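Local coordinates for SidF, inhibitor of growth family, member 3 (Legionella pneumophila subsp. pneumophila, PDB 4FYE), which is a Legionella phosphoinositide phosphatase, probably removing a phosphate from phosphatidylinositol phosphates of the membrane, at residues 596-608 against 663-675. The protein carries 1 engineered substitution. Numbering follows the deposited sequence.
Sequences LQHFYNSCAYLTQ and NALWTAMSEDGLY
Asn663 meets Tyr605 from the opposite direction, its ND2 giving a hydrogen bond to Tyr605 OH (3.2 Å) that lies in the plane of the Asn663 amide. From the last turns of helix 652-668 this is the hydrogen bond that reaches 596-608; the axes of 596-608 and 663-668 stay 13.9 Å apart, and the loop after Ala668 makes most of the contact with helix 590-614. The carbonyl of Asp672 accepts from the extended Gln597 side chain, NE2 to O 2.8 Å, with the N-H close to straight at 159°. Gly673 lets that amide pass close to the backbone, and its O receives Asn601 ND2 at 3.0 Å in the plane of both groups. Leu674 drops its CD2 methyl against Tyr600 CD1 (3.7 Å), crossing that side chain at about a right angle. Asn601 OD1 accepts from the Tyr675 backbone N (2.7 Å), so that one asparagine holds the loop backbone through both its donor and its acceptor, which fixes the amide's rotation. Tyr675, with CG anti to its backbone N (chi1 169°), sends its ring alongside the helix, where Ala604 CB lies at its edge and Tyr605 CE1 packs over one face, the two ring planes inclined at 46°. Around this largely buried seam, Leu630 of helix 626-637 touches both Tyr605 and Tyr675, while Tyr600 leans on Leu572 of helix 522-583 and Asp672 OD1 is hydrogen-bonded to Ser580 OG near that helix's C-terminal end.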
ATOM      1  N   LEU A 596     -24.408   0.933  13.248  1.00 75.88           N
ATOM      2  CA  LEU A 596     -25.116   1.941  12.461  1.00 78.45           C
ATOM      3  C   LEU A 596     -24.205   2.667  11.471  1.00 76.46           C
ATOM      4  O   LEU A 596     -24.657   3.135  10.421  1.00 76.40           O
ATOM      5  CB  LEU A 596     -25.813   2.934  13.387  1.00 80.59           C
ATOM      6  CG  LEU A 596     -27.174   2.469  13.938  1.00 84.42           C
ATOM      7  CD1 LEU A 596     -27.144   1.021  14.384  1.00 83.62           C
ATOM      8  CD2 LEU A 596     -27.673   3.356  15.066  1.00 85.64           C
ATOM      9  N   GLN A 597     -22.928   2.741  11.823  1.00 72.52           N
ATOM     10  CA  GLN A 597     -21.909   3.399  11.017  1.00 75.05           C
ATOM     11  C   GLN A 597     -21.441   2.444   9.950  1.00 73.51           C
ATOM     12  O   GLN A 597     -21.335   2.819   8.782  1.00 71.35           O
ATOM     13  CB  GLN A 597     -20.736   3.826  11.895  1.00 71.90           C
ATOM     14  CG  GLN A 597     -21.130   4.784  13.020  1.00 71.47           C
ATOM     15  CD  GLN A 597     -20.021   4.972  14.037  1.00 74.13           C
ATOM     16  OE1 GLN A 597     -19.282   4.029  14.343  1.00 72.06           O
ATOM     17  NE2 GLN A 597     -19.875   6.204  14.553  1.00 76.04           N
ATOM     18  N   HIS A 598     -21.175   1.204  10.354  1.00 77.13           N
ATOM     19  CA  HIS A 598     -20.851   0.166   9.392  1.00 76.08           C
ATOM     20  C   HIS A 598     -21.897   0.093   8.339  1.00 75.44           C
ATOM     21  O   HIS A 598     -21.570   0.164   7.164  1.00 78.19           O
ATOM     22  CB  HIS A 598     -20.705  -1.206  10.033  1.00 81.66           C
ATOM     23  CG  HIS A 598     -20.508  -2.332   9.017  1.00 85.36           C
ATOM     24  ND1 HIS A 598     -19.389  -2.438   8.248  1.00 73.33           N
ATOM     25  CD2 HIS A 598     -21.347  -3.398   8.650  1.00 79.47           C
ATOM     26  CE1 HIS A 598     -19.507  -3.524   7.447  1.00 74.84           C
ATOM     27  NE2 HIS A 598     -20.709  -4.102   7.687  1.00 82.25           N
ATOM     28  N   PHE A 599     -23.162  -0.038   8.720  1.00 72.49           N
ATOM     29  CA  PHE A 599     -24.216  -0.167   7.690  1.00 75.06           C
ATOM     30  C   PHE A 599     -24.255   1.027   6.725  1.00 71.98           C
ATOM     31  O   PHE A 599     -24.252   0.888   5.489  1.00 73.35           O
ATOM     32  CB  PHE A 599     -25.612  -0.364   8.317  1.00 77.58           C
ATOM     33  CG  PHE A 599     -26.706  -0.592   7.302  1.00 79.11           C
ATOM     34  CD1 PHE A 599     -27.322   0.480   6.660  1.00 83.09           C
ATOM     35  CD2 PHE A 599     -27.134  -1.880   6.990  1.00 83.59           C
ATOM     36  CE1 PHE A 599     -28.342   0.283   5.733  1.00 83.70           C
ATOM     37  CE2 PHE A 599     -28.153  -2.089   6.060  1.00 85.62           C
ATOM     38  CZ  PHE A 599     -28.752  -1.007   5.430  1.00 86.42           C
ATOM     39  N   TYR A 600     -24.327   2.207   7.303  1.00 69.37           N
ATOM     40  CA  TYR A 600     -24.415   3.404   6.519  1.00 66.11           C
ATOM     41  C   TYR A 600     -23.168   3.683   5.658  1.00 67.11           C
ATOM     42  O   TYR A 600     -23.271   4.204   4.539  1.00 66.03           O
ATOM     43  CB  TYR A 600     -24.602   4.571   7.454  1.00 65.91           C
ATOM     44  CG  TYR A 600     -24.669   5.831   6.700  1.00 65.99           C
ATOM     45  CD1 TYR A 600     -23.497   6.530   6.352  1.00 64.11           C
ATOM     46  CD2 TYR A 600     -25.894   6.302   6.244  1.00 69.43           C
ATOM     47  CE1 TYR A 600     -23.570   7.697   5.606  1.00 62.34           C
ATOM     48  CE2 TYR A 600     -25.988   7.460   5.498  1.00 68.53           C
ATOM     49  CZ  TYR A 600     -24.829   8.156   5.188  1.00 65.60           C
ATOM     50  OH  TYR A 600     -24.955   9.299   4.447  1.00 66.29           O
ATOM     51  N   ASN A 601     -21.988   3.400   6.193  1.00 63.12           N
ATOM     52  CA  ASN A 601     -20.791   3.766   5.464  1.00 60.86           C
ATOM     53  C   ASN A 601     -20.585   2.872   4.251  1.00 60.94           C
ATOM     54  O   ASN A 601     -20.260   3.375   3.182  1.00 61.12           O
ATOM     55  CB  ASN A 601     -19.569   3.876   6.394  1.00 55.74           C
ATOM     56  CG  ASN A 601     -19.535   5.208   7.134  1.00 59.14           C
ATOM     57  OD1 ASN A 601     -20.042   6.256   6.642  1.00 61.66           O
ATOM     58  ND2 ASN A 601     -18.943   5.198   8.310  1.00 57.06           N
ATOM     59  N   SER A 602     -20.817   1.566   4.437  1.00 58.97           N
ATOM     60  CA  SER A 602     -20.933   0.584   3.381  1.00 56.54           C
ATOM     61  C   SER A 602     -21.824   1.097   2.291  1.00 59.49           C
ATOM     62  O   SER A 602     -21.412   1.157   1.144  1.00 64.57           O
ATOM     63  CB  SER A 602     -21.590  -0.665   3.933  1.00 61.16           C
ATOM     64  OG  SER A 602     -20.705  -1.401   4.754  1.00 69.51           O
ATOM     65  N   CYS A 603     -23.053   1.475   2.623  1.00 58.77           N
ATOM     66  CA  CYS A 603     -23.942   1.996   1.601  1.00 61.23           C
ATOM     67  C   CYS A 603     -23.387   3.260   0.951  1.00 66.05           C
ATOM     68  O   CYS A 603     -23.443   3.411  -0.280  1.00 69.73           O
ATOM     69  CB  CYS A 603     -25.315   2.294   2.189  1.00 63.35           C
ATOM     70  SG  CYS A 603     -26.061   0.797   2.811  0.58 58.00           S
ATOM     71  N   ALA A 604     -22.825   4.159   1.762  1.00 63.71           N
ATOM     72  CA  ALA A 604     -22.394   5.436   1.216  1.00 62.30           C
ATOM     73  C   ALA A 604     -21.238   5.211   0.298  1.00 60.25           C
ATOM     74  O   ALA A 604     -21.248   5.759  -0.785  1.00 64.83           O
ATOM     75  CB  ALA A 604     -22.067   6.463   2.287  1.00 59.35           C
ATOM     76  N   TYR A 605     -20.276   4.377   0.683  1.00 58.60           N
ATOM     77  CA  TYR A 605     -19.126   4.130  -0.199  1.00 53.91           C
ATOM     78  C   TYR A 605     -19.564   3.498  -1.508  1.00 57.51           C
ATOM     79  O   TYR A 605     -19.192   3.948  -2.585  1.00 53.16           O
ATOM     80  CB  TYR A 605     -18.053   3.282   0.468  1.00 51.09           C
ATOM     81  CG  TYR A 605     -17.306   4.027   1.572  1.00 50.33           C
ATOM     82  CD1 TYR A 605     -16.756   5.302   1.346  1.00 53.16           C
ATOM     83  CD2 TYR A 605     -17.113   3.440   2.829  1.00 50.70           C
ATOM     84  CE1 TYR A 605     -16.070   5.959   2.352  1.00 57.30           C
ATOM     85  CE2 TYR A 605     -16.451   4.089   3.864  1.00 48.96           C
ATOM     86  CZ  TYR A 605     -15.941   5.339   3.631  1.00 56.60           C
ATOM     87  OH  TYR A 605     -15.276   5.962   4.644  1.00 54.37           O
ATOM     88  N   LEU A 606     -20.415   2.482  -1.435  1.00 62.96           N
ATOM     89  CA  LEU A 606     -20.840   1.852  -2.674  1.00 64.12           C
ATOM     90  C   LEU A 606     -21.554   2.842  -3.624  1.00 65.52           C
ATOM     91  O   LEU A 606     -21.190   2.995  -4.781  1.00 65.22           O
ATOM     92  CB  LEU A 606     -21.767   0.707  -2.360  1.00 67.70           C
ATOM     93  CG  LEU A 606     -21.750  -0.514  -3.295  1.00 73.16           C
ATOM     94  CD1 LEU A 606     -23.198  -1.006  -3.437  1.00 67.04           C
ATOM     95  CD2 LEU A 606     -21.060  -0.334  -4.652  1.00 68.63           C
ATOM     96  N   THR A 607     -22.580   3.520  -3.153  1.00 62.26           N
ATOM     97  CA  THR A 607     -23.347   4.311  -4.098  1.00 68.42           C
ATOM     98  C   THR A 607     -22.520   5.412  -4.736  1.00 66.29           C
ATOM     99  O   THR A 607     -22.770   5.813  -5.852  1.00 69.78           O
ATOM    100  CB  THR A 607     -24.572   4.917  -3.434  1.00 68.75           C
ATOM    101  OG1 THR A 607     -24.140   5.694  -2.319  1.00 73.79           O
ATOM    102  CG2 THR A 607     -25.445   3.824  -2.942  1.00 70.08           C
ATOM    103  N   GLN A 608     -21.506   5.876  -4.040  1.00 65.05           N
ATOM    104  CA  GLN A 608     -20.699   6.941  -4.585  1.00 64.85           C
ATOM    105  C   GLN A 608     -19.765   6.408  -5.619  1.00 58.01           C
ATOM    106  O   GLN A 608     -19.461   7.111  -6.575  1.00 57.62           O
ATOM    107  CB  GLN A 608     -19.908   7.629  -3.505  1.00 66.07           C
ATOM    108  CG  GLN A 608     -20.778   8.181  -2.415  1.00 72.09           C
ATOM    109  CD  GLN A 608     -21.527   9.403  -2.863  1.00 82.66           C
ATOM    110  OE1 GLN A 608     -20.908  10.356  -3.354  1.00 81.29           O
ATOM    111  NE2 GLN A 608     -22.872   9.396  -2.691  1.00 78.71           N
ATOM    112  N   ASN A 663      -9.180  10.261   4.372  1.00 47.60           N
ATOM    113  CA  ASN A 663     -10.597  10.130   4.430  1.00 49.02           C
ATOM    114  C   ASN A 663     -11.001   9.340   5.631  1.00 50.83           C
ATOM    115  O   ASN A 663     -12.045   9.633   6.234  1.00 52.36           O
ATOM    116  CB  ASN A 663     -11.169   9.460   3.170  1.00 50.30           C
ATOM    117  CG  ASN A 663     -12.630   9.159   3.331  1.00 52.06           C
ATOM    118  OD1 ASN A 663     -13.481  10.033   3.146  1.00 53.44           O
ATOM    119  ND2 ASN A 663     -12.930   7.954   3.785  1.00 55.46           N
ATOM    120  N   ALA A 664     -10.207   8.321   5.978  1.00 47.93           N
ATOM    121  CA  ALA A 664     -10.478   7.559   7.236  1.00 44.03           C
ATOM    122  C   ALA A 664     -10.415   8.469   8.499  1.00 49.61           C
ATOM    123  O   ALA A 664     -11.282   8.387   9.414  1.00 47.62           O
ATOM    124  CB  ALA A 664      -9.473   6.421   7.371  1.00 39.86           C
ATOM    125  N   LEU A 665      -9.392   9.336   8.559  1.00 46.22           N
ATOM    126  CA  LEU A 665      -9.249  10.180   9.721  1.00 47.22           C
ATOM    127  C   LEU A 665     -10.347  11.264   9.777  1.00 50.11           C
ATOM    128  O   LEU A 665     -10.912  11.554  10.808  1.00 46.04           O
ATOM    129  CB  LEU A 665      -7.879  10.787   9.748  1.00 43.76           C
ATOM    130  CG  LEU A 665      -6.763   9.821  10.173  1.00 42.52           C
ATOM    131  CD1 LEU A 665      -5.505  10.569   9.848  1.00 36.14           C
ATOM    132  CD2 LEU A 665      -6.781   9.458  11.676  1.00 40.46           C
ATOM    133  N   TRP A 666     -10.643  11.864   8.654  1.00 48.25           N
ATOM    134  CA  TRP A 666     -11.647  12.860   8.637  1.00 48.36           C
ATOM    135  C   TRP A 666     -12.973  12.276   9.118  1.00 53.39           C
ATOM    136  O   TRP A 666     -13.676  12.868   9.922  1.00 59.41           O
ATOM    137  CB  TRP A 666     -11.756  13.392   7.214  1.00 47.94           C
ATOM    138  CG  TRP A 666     -12.836  14.408   7.114  1.00 47.36           C
ATOM    139  CD1 TRP A 666     -14.149  14.226   6.695  1.00 46.57           C
ATOM    140  CD2 TRP A 666     -12.730  15.787   7.499  1.00 47.92           C
ATOM    141  NE1 TRP A 666     -14.843  15.386   6.742  1.00 48.50           N
ATOM    142  CE2 TRP A 666     -14.066  16.369   7.286  1.00 53.51           C
ATOM    143  CE3 TRP A 666     -11.731  16.557   8.077  1.00 49.06           C
ATOM    144  CZ2 TRP A 666     -14.346  17.713   7.578  1.00 53.38           C
ATOM    145  CZ3 TRP A 666     -12.020  17.896   8.382  1.00 55.92           C
ATOM    146  CH2 TRP A 666     -13.290  18.465   8.126  1.00 55.15           C
ATOM    147  N   THR A 667     -13.320  11.086   8.669  1.00 54.23           N
ATOM    148  CA  THR A 667     -14.641  10.514   8.967  1.00 51.77           C
ATOM    149  C   THR A 667     -14.716  10.024  10.378  1.00 54.41           C
ATOM    150  O   THR A 667     -15.708  10.237  11.076  1.00 57.09           O
ATOM    151  CB  THR A 667     -14.914   9.348   8.017  1.00 49.02           C
ATOM    152  OG1 THR A 667     -14.714   9.833   6.678  1.00 52.39           O
ATOM    153  CG2 THR A 667     -16.332   8.839   8.156  1.00 51.64           C
ATOM    154  N   ALA A 668     -13.665   9.361  10.832  1.00 51.08           N
ATOM    155  CA  ALA A 668     -13.688   8.915  12.215  1.00 51.92           C
ATOM    156  C   ALA A 668     -13.829  10.056  13.231  1.00 56.40           C
ATOM    157  O   ALA A 668     -14.390   9.841  14.296  1.00 58.51           O
ATOM    158  CB  ALA A 668     -12.477   8.071  12.514  1.00 48.14           C
ATOM    159  N   MET A 669     -13.336  11.258  12.926  1.00 52.81           N
ATOM    160  CA  MET A 669     -13.422  12.348  13.890  1.00 57.40           C
ATOM    161  C   MET A 669     -14.686  13.269  13.780  1.00 61.63           C
ATOM    162  O   MET A 669     -14.771  14.330  14.447  1.00 55.90           O
ATOM    163  CB  MET A 669     -12.166  13.157  13.780  1.00 54.95           C
ATOM    164  CG  MET A 669     -10.912  12.315  13.967  1.00 58.62           C
ATOM    165  SD  MET A 669      -9.527  13.460  13.796  0.96 70.27           S
ATOM    166  CE  MET A 669      -9.975  14.707  15.020  1.00 62.06           C
ATOM    167  N   SER A 670     -15.622  12.876  12.909  1.00 60.40           N
ATOM    168  CA  SER A 670     -16.956  13.466  12.799  1.00 68.93           C
ATOM    169  C   SER A 670     -17.781  13.245  14.064  1.00 74.15           C
ATOM    170  O   SER A 670     -17.512  12.311  14.822  1.00 70.73           O
ATOM    171  CB  SER A 670     -17.731  12.786  11.674  1.00 64.84           C
ATOM    172  OG  SER A 670     -17.135  13.087  10.443  1.00 76.17           O
ATOM    173  N   GLU A 671     -18.815  14.078  14.243  1.00 82.47           N
ATOM    174  CA  GLU A 671     -19.864  13.877  15.280  1.00 84.47           C
ATOM    175  C   GLU A 671     -20.482  12.496  15.157  1.00 82.03           C
ATOM    176  O   GLU A 671     -20.820  11.861  16.144  1.00 82.70           O
ATOM    177  CB  GLU A 671     -20.983  14.932  15.163  1.00 87.63           C
ATOM    178  CG  GLU A 671     -20.549  16.391  15.342  1.00 96.93           C
ATOM    179  CD  GLU A 671     -19.532  16.598  16.478  1.00106.60           C
ATOM    180  OE1 GLU A 671     -19.840  17.324  17.457  1.00107.88           O
ATOM    181  OE2 GLU A 671     -18.405  16.047  16.398  1.00113.38           O
ATOM    182  N   ASP A 672     -20.597  12.056  13.914  1.00 79.67           N
ATOM    183  CA  ASP A 672     -21.349  10.880  13.500  1.00 75.39           C
ATOM    184  C   ASP A 672     -20.536   9.612  13.375  1.00 69.41           C
ATOM    185  O   ASP A 672     -21.069   8.531  13.551  1.00 65.06           O
ATOM    186  CB  ASP A 672     -21.855  11.157  12.086  1.00 80.52           C
ATOM    187  CG  ASP A 672     -23.243  11.611  12.075  1.00 84.04           C
ATOM    188  OD1 ASP A 672     -23.872  11.312  13.092  1.00101.32           O
ATOM    189  OD2 ASP A 672     -23.718  12.250  11.098  1.00 84.78           O
ATOM    190  N   GLY A 673     -19.257   9.748  13.002  1.00 65.64           N
ATOM    191  CA  GLY A 673     -18.530   8.651  12.375  1.00 58.36           C
ATOM    192  C   GLY A 673     -19.018   8.385  10.942  1.00 59.16           C
ATOM    193  O   GLY A 673     -18.684   7.371  10.353  1.00 64.43           O
ATOM    194  N   LEU A 674     -19.808   9.280  10.368  1.00 57.74           N
ATOM    195  CA  LEU A 674     -20.448   8.997   9.079  1.00 58.54           C
ATOM    196  C   LEU A 674     -19.841   9.692   7.850  1.00 59.55           C
ATOM    197  O   LEU A 674     -19.484  10.887   7.868  1.00 62.94           O
ATOM    198  CB  LEU A 674     -21.934   9.342   9.158  1.00 59.81           C
ATOM    199  CG  LEU A 674     -22.824   8.558  10.142  1.00 63.57           C
ATOM    200  CD1 LEU A 674     -24.253   9.059   9.918  1.00 65.17           C
ATOM    201  CD2 LEU A 674     -22.746   7.042   9.988  1.00 58.20           C
ATOM    202  N   TYR A 675     -19.764   8.958   6.754  1.00 58.61           N
ATOM    203  CA  TYR A 675     -19.049   9.470   5.595  1.00 59.51           C
ATOM    204  C   TYR A 675     -19.830  10.527   4.792  1.00 61.11           C
ATOM    205  O   TYR A 675     -20.872  10.206   4.248  1.00 66.89           O
ATOM    206  CB  TYR A 675     -18.625   8.299   4.717  1.00 55.44           C
ATOM    207  CG  TYR A 675     -18.115   8.705   3.373  1.00 53.93           C
ATOM    208  CD1 TYR A 675     -16.781   9.140   3.219  1.00 50.39           C
ATOM    209  CD2 TYR A 675     -18.944   8.650   2.247  1.00 55.63           C
ATOM    210  CE1 TYR A 675     -16.308   9.509   1.996  1.00 47.92           C
ATOM    211  CE2 TYR A 675     -18.466   9.043   0.999  1.00 55.27           C
ATOM    212  CZ  TYR A 675     -17.148   9.459   0.894  1.00 51.91           C
ATOM    213  OH  TYR A 675     -16.644   9.848  -0.310  1.00 51.64           O
TER